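NAD_Gly3P_dh, NAD-dependent glycerol-3-phosphate dehydrogenase (Streptosporangium roseum, PDB 5OCM) binds NADP+ and, as an imine reductase of the HIBADH-related family, probably reduces imines to amines with NADPH. Local coordinates at residues 163-166 with 167-171; 241-244 with 245-248; 262-265 with 266-270. All coordinates share one frame; numbering follows the deposited sequence.

Interaction 1 of 3, residues 163-166 with 167-171; sequences HGLS and SLYDV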
ATOM      1  N   HIS A 163      -4.186 -26.700   4.615  1.00 17.33           N
ATOM      2  CA  HIS A 163      -5.429 -25.950   4.394  1.00 16.99           C
ATOM      3  C   HIS A 163      -5.422 -24.582   5.046  1.00 18.19           C
ATOM      4  O   HIS A 163      -6.044 -23.675   4.532  1.00 21.11           O
ATOM      5  CB  HIS A 163      -6.613 -26.743   4.897  1.00 18.79           C
ATOM      6  CG  HIS A 163      -6.924 -27.961   4.079  1.00 18.45           C
ATOM      7  ND1 HIS A 163      -6.414 -29.204   4.377  1.00 17.19           N
ATOM      8  CD2 HIS A 163      -7.704 -28.119   2.990  1.00 16.67           C
ATOM      9  CE1 HIS A 163      -6.887 -30.090   3.529  1.00 17.75           C
ATOM     10  NE2 HIS A 163      -7.654 -29.444   2.650  1.00 18.10           N
ATOM     11  N   GLY A 164      -4.726 -24.415   6.182  1.00 15.95           N
ATOM     12  CA  GLY A 164      -4.623 -23.125   6.850  1.00 16.07           C
ATOM     13  C   GLY A 164      -3.838 -22.068   6.173  1.00 16.61           C
ATOM     14  O   GLY A 164      -3.912 -20.888   6.544  1.00 17.90           O
ATOM     15  N   LEU A 165      -3.066 -22.394   5.144  1.00 17.34           N
ATOM     16  CA  LEU A 165      -2.173 -21.375   4.496  1.00 16.24           C
ATOM     17  C   LEU A 165      -2.979 -20.299   3.863  1.00 16.22           C
ATOM     18  O   LEU A 165      -2.561 -19.135   3.893  1.00 13.96           O
ATOM     19  CB  LEU A 165      -1.304 -22.015   3.414  1.00 18.24           C
ATOM     20  CG  LEU A 165      -0.028 -22.703   3.899  1.00 22.39           C
ATOM     21  CD1 LEU A 165       0.558 -23.506   2.707  1.00 25.16           C
ATOM     22  CD2 LEU A 165       0.942 -21.692   4.493  1.00 25.32           C
ATOM     23  N   SER A 166      -4.115 -20.640   3.208  1.00 14.72           N
ATOM     24  CA  SER A 166      -4.914 -19.655   2.529  1.00 14.78           C
ATOM     25  C   SER A 166      -5.331 -18.523   3.468  1.00 15.30           C
ATOM     26  O   SER A 166      -5.212 -17.321   3.119  1.00 13.03           O
ATOM     27  CB  SER A 166      -6.137 -20.305   1.861  1.00 16.81           C
ATOM     28  OG  SER A 166      -5.713 -21.096   0.770  1.00 18.11           O
ATOM     29  N   SER A 167      -5.772 -18.883   4.672  1.00 14.75           N
ATOM     30  CA  SER A 167      -6.195 -17.917   5.671  1.00 17.25           C
ATOM     31  C   SER A 167      -5.066 -17.087   6.245  1.00 16.23           C
ATOM     32  O   SER A 167      -5.218 -15.893   6.542  1.00 14.50           O
ATOM     33  CB  SER A 167      -6.983 -18.650   6.780  1.00 21.73           C
ATOM     34  OG  SER A 167      -8.255 -19.006   6.231  1.00 30.06           O
ATOM     35  N   LEU A 168      -3.915 -17.719   6.447  1.00 14.30           N
ATOM     36  CA  LEU A 168      -2.739 -16.994   6.925  1.00 16.93           C
ATOM     37  C   LEU A 168      -2.302 -15.950   5.932  1.00 14.64           C
ATOM     38  O   LEU A 168      -2.105 -14.761   6.296  1.00 13.19           O
ATOM     39  CB  LEU A 168      -1.636 -18.019   7.141  1.00 19.82           C
ATOM     40  CG  LEU A 168      -0.442 -17.572   7.882  1.00 27.02           C
ATOM     41  CD1 LEU A 168      -0.836 -17.170   9.294  1.00 29.76           C
ATOM     42  CD2 LEU A 168       0.550 -18.733   7.960  1.00 28.70           C
ATOM     43  N   TYR A 169      -2.181 -16.349   4.662  1.00 11.55           N
ATOM     44  CA  TYR A 169      -1.901 -15.356   3.606  1.00 12.83           C
ATOM     45  C   TYR A 169      -2.987 -14.307   3.508  1.00 12.87           C
ATOM     46  O   TYR A 169      -2.696 -13.121   3.400  1.00 12.76           O
ATOM     47  CB  TYR A 169      -1.763 -15.994   2.207  1.00 13.87           C
ATOM     48  CG  TYR A 169      -0.387 -16.536   1.887  1.00 15.02           C
ATOM     49  CD1 TYR A 169       0.091 -17.722   2.458  1.00 14.57           C
ATOM     50  CD2 TYR A 169       0.425 -15.879   0.948  1.00 16.65           C
ATOM     51  CE1 TYR A 169       1.330 -18.225   2.097  1.00 18.40           C
ATOM     52  CE2 TYR A 169       1.662 -16.394   0.601  1.00 17.38           C
ATOM     53  CZ  TYR A 169       2.111 -17.550   1.166  1.00 18.07           C
ATOM     54  OH  TYR A 169       3.350 -18.000   0.749  1.00 22.46           O
ATOM     55  N   ASP A 170      -4.234 -14.732   3.560  1.00 13.03           N
ATOM     56  CA  ASP A 170      -5.376 -13.794   3.439  1.00 13.59           C
ATOM     57  C   ASP A 170      -5.327 -12.685   4.499  1.00 13.28           C
ATOM     58  O   ASP A 170      -5.351 -11.504   4.126  1.00 11.74           O
ATOM     59  CB  ASP A 170      -6.665 -14.601   3.555  1.00 14.72           C
ATOM     60  CG  ASP A 170      -7.937 -13.817   3.344  1.00 16.16           C
ATOM     61  OD1 ASP A 170      -7.928 -12.793   2.613  1.00 16.61           O
ATOM     62  OD2 ASP A 170      -8.978 -14.221   3.905  1.00 18.57           O
ATOM     63  N   VAL A 171      -5.226 -13.041   5.765  1.00 11.90           N
ATOM     64  CA  VAL A 171      -5.258 -11.970   6.780  1.00 14.12           C
ATOM     65  C   VAL A 171      -4.025 -11.078   6.692  1.00 14.18           C
ATOM     66  O   VAL A 171      -4.151  -9.862   6.885  1.00 13.88           O
ATOM     67  CB  VAL A 171      -5.473 -12.491   8.227  1.00 13.64           C
ATOM     68  CG1 VAL A 171      -6.729 -13.273   8.330  1.00 14.23           C
ATOM     69  CG2 VAL A 171      -4.295 -13.350   8.685  1.00 14.05           C
TER
HETATM   70  O   HOH W   1      -7.184 -21.258   4.913  1.00 17.58           O
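Leu165 and Tyr169, one helical turn apart, meet at CD2 and CE1 with 4.2 Å between them. The carbonyl oxygen of Leu165 lies at the rim of the phenol ring, close to its plane, with O 3.3 Å from Tyr169 CD1. The ring gets there because its CG stands beside the backbone N (chi1 -84°), which lays one edge back over the preceding turn. The same oxygen accepts the amide of Tyr169, N to O 2.9 Å, in an almost straight bond (176° at the hydrogen). Next to it Leu168 N bonds to Gly164 O, and Asp170 N reaches Ser166 O at 2.8 Å; Asp170 CB also packs on that oxygen. With CG opposite the backbone N (chi1 -175°), the Asp170 carboxylate swings clear of the turn, and its side chain comes within about 4 Å of that of Ser94, an NADP-binding residue, and about 6 Å of both the cofactor and the bound hydrate. Near the start of the helix a water is inserted between Ser167 N and His163 O, where a direct backbone bond would otherwise fall: it accepts from Ser167 N at 2.8 Å and donates to His163 O at 2.7 Å. Further out, the buried Ser166 hydroxyl is held by Ser136 OG and Asp116 O, and His163 NE2 by Tyr114 O, fastening this end to the sheet. Tyr169, which also packs on Leu134 and Leu159 of the sheet, meets Phe204 of the second subunit edge-to-face; Leu191 of that subunit packs on Leu168. These are the N-terminal turns of helix 165-192, the long helix that joins the Rossmann-type domain to the helical C-terminal domain in the beta-hydroxyacid dehydrogenase and imine reductase family.

Interaction 2 of 3, residues 241-244 with 245-248; sequences TVDH and LIHE. With 9RH (2,2,2-trifluoromethyl acetophenone hydrate), chain H.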
ATOM      1  N   THR A 241      10.869  12.662   8.439  1.00 16.11           N
ATOM      2  CA  THR A 241       9.673  12.875   7.577  1.00 17.28           C
ATOM      3  C   THR A 241       8.380  12.463   8.253  1.00 16.07           C
ATOM      4  O   THR A 241       7.350  13.060   7.960  1.00 14.97           O
ATOM      5  CB  THR A 241       9.812  12.237   6.167  1.00 18.21           C
ATOM      6  OG1 THR A 241      10.318  10.889   6.276  1.00 18.87           O
ATOM      7  CG2 THR A 241      10.761  13.034   5.332  1.00 19.81           C
ATOM      8  N   VAL A 242       8.400  11.469   9.149  1.00 14.72           N
ATOM      9  CA  VAL A 242       7.204  11.148   9.902  1.00 15.18           C
ATOM     10  C   VAL A 242       6.784  12.384  10.694  1.00 17.64           C
ATOM     11  O   VAL A 242       5.577  12.734  10.755  1.00 16.35           O
ATOM     12  CB  VAL A 242       7.365   9.950  10.845  1.00 15.89           C
ATOM     13  CG1 VAL A 242       6.090   9.722  11.639  1.00 16.72           C
ATOM     14  CG2 VAL A 242       7.746   8.680  10.037  1.00 14.96           C
ATOM     15  N   ASP A 243       7.766  13.068  11.290  1.00 15.94           N
ATOM     16  CA  ASP A 243       7.439  14.317  12.005  1.00 18.22           C
ATOM     17  C   ASP A 243       6.875  15.395  11.102  1.00 15.26           C
ATOM     18  O   ASP A 243       5.980  16.138  11.548  1.00 18.19           O
ATOM     19  CB  ASP A 243       8.653  14.837  12.777  1.00 20.38           C
ATOM     20  CG  ASP A 243       8.894  14.022  14.044  1.00 34.28           C
ATOM     21  OD1 ASP A 243       8.023  13.187  14.491  1.00 28.89           O
ATOM     22  OD2 ASP A 243       9.904  14.296  14.702  1.00 41.64           O
ATOM     23  N   HIS A 244       7.376  15.523   9.891  1.00 15.50           N
ATOM     24  CA  HIS A 244       6.799  16.495   8.962  1.00 15.86           C
ATOM     25  C   HIS A 244       5.312  16.168   8.730  1.00 18.10           C
ATOM     26  O   HIS A 244       4.476  17.071   8.687  1.00 17.87           O
ATOM     27  CB  HIS A 244       7.540  16.542   7.622  1.00 17.57           C
ATOM     28  CG  HIS A 244       8.965  16.936   7.751  1.00 19.54           C
ATOM     29  ND1 HIS A 244       9.961  16.468   6.925  1.00 19.79           N
ATOM     30  CD2 HIS A 244       9.564  17.771   8.627  1.00 19.00           C
ATOM     31  CE1 HIS A 244      11.121  16.999   7.298  1.00 19.14           C
ATOM     32  NE2 HIS A 244      10.902  17.800   8.316  1.00 21.02           N
ATOM     33  N   LEU A 245       5.000  14.869   8.550  1.00 15.22           N
ATOM     34  CA  LEU A 245       3.593  14.482   8.339  1.00 16.30           C
ATOM     35  C   LEU A 245       2.731  14.806   9.557  1.00 16.01           C
ATOM     36  O   LEU A 245       1.636  15.321   9.408  1.00 15.86           O
ATOM     37  CB  LEU A 245       3.490  12.986   7.956  1.00 16.49           C
ATOM     38  CG  LEU A 245       2.083  12.405   7.839  1.00 15.56           C
ATOM     39  CD1 LEU A 245       1.224  13.189   6.851  1.00 16.16           C
ATOM     40  CD2 LEU A 245       2.198  10.941   7.448  1.00 16.70           C
ATOM     41  N   ILE A 246       3.244  14.530  10.751  1.00 15.97           N
ATOM     42  CA  ILE A 246       2.517  14.874  11.979  1.00 17.07           C
ATOM     43  C   ILE A 246       2.290  16.380  12.047  1.00 16.25           C
ATOM     44  O   ILE A 246       1.147  16.822  12.271  1.00 18.53           O
ATOM     45  CB  ILE A 246       3.261  14.364  13.223  1.00 17.51           C
ATOM     46  CG1 ILE A 246       3.175  12.829  13.235  1.00 17.01           C
ATOM     47  CG2 ILE A 246       2.599  14.929  14.481  1.00 20.64           C
ATOM     48  CD1 ILE A 246       4.061  12.149  14.265  1.00 18.13           C
ATOM     49  N   HIS A 247       3.328  17.161  11.817  1.00 16.45           N
ATOM     50  CA  HIS A 247       3.219  18.636  11.908  1.00 19.36           C
ATOM     51  C   HIS A 247       2.277  19.202  10.864  1.00 17.80           C
ATOM     52  O   HIS A 247       1.461  20.105  11.172  1.00 16.56           O
ATOM     53  CB  HIS A 247       4.604  19.307  11.908  1.00 21.97           C
ATOM     54  CG  HIS A 247       5.317  19.033  13.221  1.00 28.61           C
ATOM     55  ND1 HIS A 247       6.631  18.562  13.404  1.00 36.53           N
ATOM     56  CD2 HIS A 247       4.833  19.283  14.474  1.00 31.34           C
ATOM     57  CE1 HIS A 247       6.815  18.351  14.697  1.00 30.57           C
ATOM     58  NE2 HIS A 247       5.798  18.871  15.376  1.00 31.76           N
ATOM     59  N   GLU A 248       2.394  18.702   9.646  1.00 17.14           N
ATOM     60  CA  GLU A 248       1.484  19.118   8.580  1.00 17.43           C
ATOM     61  C   GLU A 248       0.027  18.777   8.901  1.00 17.49           C
ATOM     62  O   GLU A 248      -0.888  19.616   8.689  1.00 19.67           O
ATOM     63  CB  GLU A 248       1.926  18.501   7.228  1.00 17.19           C
ATOM     64  CG  GLU A 248       1.288  19.179   6.019  1.00 20.58           C
ATOM     65  CD  GLU A 248       1.909  20.594   5.759  1.00 25.20           C
ATOM     66  OE1 GLU A 248       3.104  20.797   5.991  1.00 28.29           O
ATOM     67  OE2 GLU A 248       1.127  21.524   5.361  1.00 26.64           O
TER
HETATM   68  O1  9RH H 302      12.552   8.206   4.514  1.00 22.89           O
HETATM   69  C1  9RH H 302      11.899   9.023   3.516  1.00 21.87           C
HETATM   70  O2  9RH H 302      10.598   9.412   3.879  1.00 23.48           O
HETATM   71  C2  9RH H 302      11.836   8.326   2.160  1.00 21.42           C
HETATM   72  C3  9RH H 302      12.401   7.074   2.002  1.00 20.16           C
HETATM   73  C4  9RH H 302      12.238   6.376   0.813  1.00 22.92           C
HETATM   74  C5  9RH H 302      11.541   6.933  -0.232  1.00 22.41           C
HETATM   75  C6  9RH H 302      10.995   8.200  -0.094  1.00 22.43           C
HETATM   76  C7  9RH H 302      11.136   8.886   1.106  1.00 19.63           C
HETATM   77  C8  9RH H 302      12.771  10.239   3.407  1.00 24.60           C
HETATM   78  F1  9RH H 302      12.928  10.798   4.619  1.00 21.88           F
HETATM   79  F2  9RH H 302      12.265  11.153   2.534  1.00 26.60           F
HETATM   80  F3  9RH H 302      13.943   9.830   2.951  1.00 26.33           F
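In helix 235-252, which lines the pocket of the bound hydrate with Thr241, side chains pair along one flank at the i to i+4 spacing: Val242 CG1 and Ile246 CD1 come together at 4.1 Å, the two branches crossing at a slant. Ile246 CD1 is also 4.1 Å from Asp243 OD1, alongside a carboxylate whose OD2 is engaged by Arg263 of helix 257-271. Each amide from Leu245 to Glu248 bonds regularly to the carbonyl four residues earlier. Glu248, its chain bent at chi2, sends OE2 to Ser97 OG of the second subunit, and Trp178 of that subunit packs on Thr241 and Val242; these three residues thus face the second subunit, while Val242 and Ile246 pack on helix 257-271. The His247 ring sits obliquely by Asp243 O, with ND1 3.1 Å from that oxygen but poorly angled for a bond. Thr241, which also touches the NADP cofactor, has OG1 in the crowded position between backbone N and carbonyl carbon (chi1 46°), where it is bonded to His238 O. Facing the ligand, OG1 accepts a hydrogen bond from O2 of the trifluoroacetophenone hydrate at 2.8 Å, while the methyl CG2 rests 3.2 Å from fluorine F1.

Interaction 3 of 3, residues 262-265 with 266-270; sequences VRTL and ADRAL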
ATOM      1  N   VAL A 262       2.964   5.236  13.621  1.00 15.74           N
ATOM      2  CA  VAL A 262       4.194   5.039  12.815  1.00 15.87           C
ATOM      3  C   VAL A 262       5.401   5.524  13.641  1.00 15.88           C
ATOM      4  O   VAL A 262       6.430   4.817  13.731  1.00 15.13           O
ATOM      5  CB  VAL A 262       4.106   5.762  11.455  1.00 15.19           C
ATOM      6  CG1 VAL A 262       5.446   5.773  10.719  1.00 16.16           C
ATOM      7  CG2 VAL A 262       2.982   5.144  10.590  1.00 13.70           C
ATOM      8  N   ARG A 263       5.274   6.709  14.229  1.00 17.38           N
ATOM      9  CA  ARG A 263       6.364   7.297  15.046  1.00 19.34           C
ATOM     10  C   ARG A 263       6.646   6.460  16.295  1.00 19.65           C
ATOM     11  O   ARG A 263       7.811   6.172  16.592  1.00 20.03           O
ATOM     12  CB  ARG A 263       5.974   8.756  15.402  1.00 22.05           C
ATOM     13  CG  ARG A 263       6.945   9.642  16.093  1.00 28.21           C
ATOM     14  CD  ARG A 263       8.370   9.545  15.707  1.00 34.67           C
ATOM     15  NE  ARG A 263       9.021  10.897  15.922  1.00 36.05           N
ATOM     16  CZ  ARG A 263      10.295  11.079  16.344  1.00 43.84           C
ATOM     17  NH1 ARG A 263      11.094  10.040  16.605  1.00 43.13           N
ATOM     18  NH2 ARG A 263      10.771  12.296  16.367  1.00 42.89           N
ATOM     19  N   THR A 264       5.602   6.013  16.977  1.00 19.54           N
ATOM     20  CA  THR A 264       5.744   5.171  18.166  1.00 23.69           C
ATOM     21  C   THR A 264       6.513   3.909  17.850  1.00 23.44           C
ATOM     22  O   THR A 264       7.402   3.489  18.610  1.00 17.95           O
ATOM     23  CB  THR A 264       4.353   4.829  18.736  1.00 25.46           C
ATOM     24  OG1 THR A 264       3.798   6.056  19.221  1.00 29.30           O
ATOM     25  CG2 THR A 264       4.376   3.785  19.819  1.00 29.44           C
ATOM     26  N   LEU A 265       6.152   3.255  16.755  1.00 17.35           N
ATOM     27  CA  LEU A 265       6.808   1.996  16.410  1.00 18.69           C
ATOM     28  C   LEU A 265       8.249   2.267  16.018  1.00 16.33           C
ATOM     29  O   LEU A 265       9.152   1.512  16.454  1.00 17.00           O
ATOM     30  CB  LEU A 265       6.050   1.304  15.273  1.00 18.36           C
ATOM     31  CG  LEU A 265       4.706   0.687  15.623  1.00 18.42           C
ATOM     32  CD1 LEU A 265       3.858   0.390  14.366  1.00 19.53           C
ATOM     33  CD2 LEU A 265       4.816  -0.594  16.419  1.00 21.68           C
ATOM     34  N   ALA A 266       8.496   3.301  15.211  1.00 14.73           N
ATOM     35  CA  ALA A 266       9.839   3.621  14.829  1.00 15.80           C
ATOM     36  C   ALA A 266      10.726   4.023  16.067  1.00 18.25           C
ATOM     37  O   ALA A 266      11.907   3.710  16.130  1.00 18.57           O
ATOM     38  CB  ALA A 266       9.867   4.707  13.794  1.00 15.74           C
ATOM     39  N   ASP A 267      10.133   4.692  17.028  1.00 19.82           N
ATOM     40  CA  ASP A 267      10.834   5.067  18.275  1.00 20.34           C
ATOM     41  C   ASP A 267      11.340   3.863  19.051  1.00 21.12           C
ATOM     42  O   ASP A 267      12.365   3.980  19.721  1.00 18.08           O
ATOM     43  CB  ASP A 267       9.915   5.901  19.215  1.00 24.96           C
ATOM     44  CG  ASP A 267       9.803   7.327  18.796  1.00 27.77           C
ATOM     45  OD1 ASP A 267      10.615   7.826  17.964  1.00 36.68           O
ATOM     46  OD2 ASP A 267       8.864   7.947  19.316  1.00 37.28           O
ATOM     47  N   ARG A 268      10.685   2.715  18.937  1.00 18.02           N
ATOM     48  CA  ARG A 268      11.183   1.495  19.536  1.00 19.69           C
ATOM     49  C   ARG A 268      12.477   1.031  18.867  1.00 19.92           C
ATOM     50  O   ARG A 268      13.414   0.581  19.561  1.00 19.06           O
ATOM     51  CB  ARG A 268      10.162   0.385  19.529  1.00 20.75           C
ATOM     52  CG  ARG A 268       8.924   0.744  20.319  1.00 23.66           C
ATOM     53  CD  ARG A 268       7.890  -0.308  20.267  1.00 22.97           C
ATOM     54  NE  ARG A 268       6.631   0.223  20.783  1.00 21.10           N
ATOM     55  CZ  ARG A 268       5.468  -0.400  20.711  1.00 26.38           C
ATOM     56  NH1 ARG A 268       4.380   0.178  21.218  1.00 27.52           N
ATOM     57  NH2 ARG A 268       5.356  -1.598  20.111  1.00 23.80           N
ATOM     58  N   ALA A 269      12.570   1.189  17.546  1.00 17.47           N
ATOM     59  CA  ALA A 269      13.796   0.854  16.851  1.00 19.19           C
ATOM     60  C   ALA A 269      14.898   1.838  17.263  1.00 19.58           C
ATOM     61  O   ALA A 269      16.040   1.468  17.465  1.00 18.34           O
ATOM     62  CB  ALA A 269      13.586   0.905  15.344  1.00 18.65           C
ATOM     63  N   LEU A 270      14.533   3.103  17.348  1.00 20.92           N
ATOM     64  CA  LEU A 270      15.497   4.132  17.768  1.00 24.08           C
ATOM     65  C   LEU A 270      16.039   3.871  19.176  1.00 24.38           C
ATOM     66  O   LEU A 270      17.237   3.995  19.392  1.00 29.67           O
ATOM     67  CB  LEU A 270      14.861   5.527  17.724  1.00 26.24           C
ATOM     68  CG  LEU A 270      14.482   5.998  16.331  1.00 29.16           C
ATOM     69  CD1 LEU A 270      13.895   7.395  16.461  1.00 33.80           C
ATOM     70  CD2 LEU A 270      15.600   5.980  15.394  1.00 31.68           C
TER
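Two guanidinium groups on helix 257-271 meet their neighbours differently: that of Arg263 has Asp267 OD1 and Leu270 CD1 at its edge, near its plane, whereas that of Arg268 has Leu265 CD2 over one face. The first is an i to i+4 salt bridge along the helix. Arg263 NH1 approaches Asp267 OD1 at 2.6 Å, but the bond is weak, bent to 123° at the hydrogen, and the position of NH1 is not secure. The two planar groups are turned 56° against each other, so the carboxylate meets the guanidinium through one oxygen and not as a flat two-pronged pair. The Arg263 chain starts opposite the backbone N, and its bend at chi2 (38°) carries CD and the guanidinium alongside the Asp267 carboxylate. Its NH2 serves Asp243 of helix 235-252, placing the arginine between two carboxylates. A leucine in its place would probably cost Asp243 its salt bridge and remove the weaker attraction on Asp267, whose carboxylate could then turn more freely. Leu270 CD1 is an apolar neighbour next to the bridge, though its approach to Arg263 NH1 shares the uncertainty of that atom. On another flank Arg268 runs extended from CG to NE alongside Thr264, with NH1 3.9 Å from Thr264 CG2; NH2 lies 3.9 Å from Leu265 CD2. The charge of Arg268 is met by Glu257 of the second subunit, and Ser290 OG is hydrogen-bonded to NH2. Beneath these side chains the backbone is regular at first, Asp267 N donating to Arg263 O at 2.8 Å. At Arg268 the pattern slackens: its amide is shared by two weak bonds, one to Thr264 O at 3.4 Å and one to Leu265 O at 3.2 Å.

Overall arrangement
From the N terminus the three contacts come in series, each within a single helix; none closes a long loop, and none nests or crosses. Interaction 1 lies at the N-terminal end of helix 165-192, just after strand 155-160. Its centre is about 35 Å from that of interaction 2 and about 29 Å from that of interaction 3, and interaction 1 touches neither. Interactions 2 and 3 lie on consecutive helices, 235-252 and 257-271, their centres about 14 Å apart. Val242 CG2 packs there on Val262 CG1 at 3.8 Å, and Ile246 CD1 on Arg263 CB. The start of the connecting helix and helices 235-252 and 257-271 all face the second subunit.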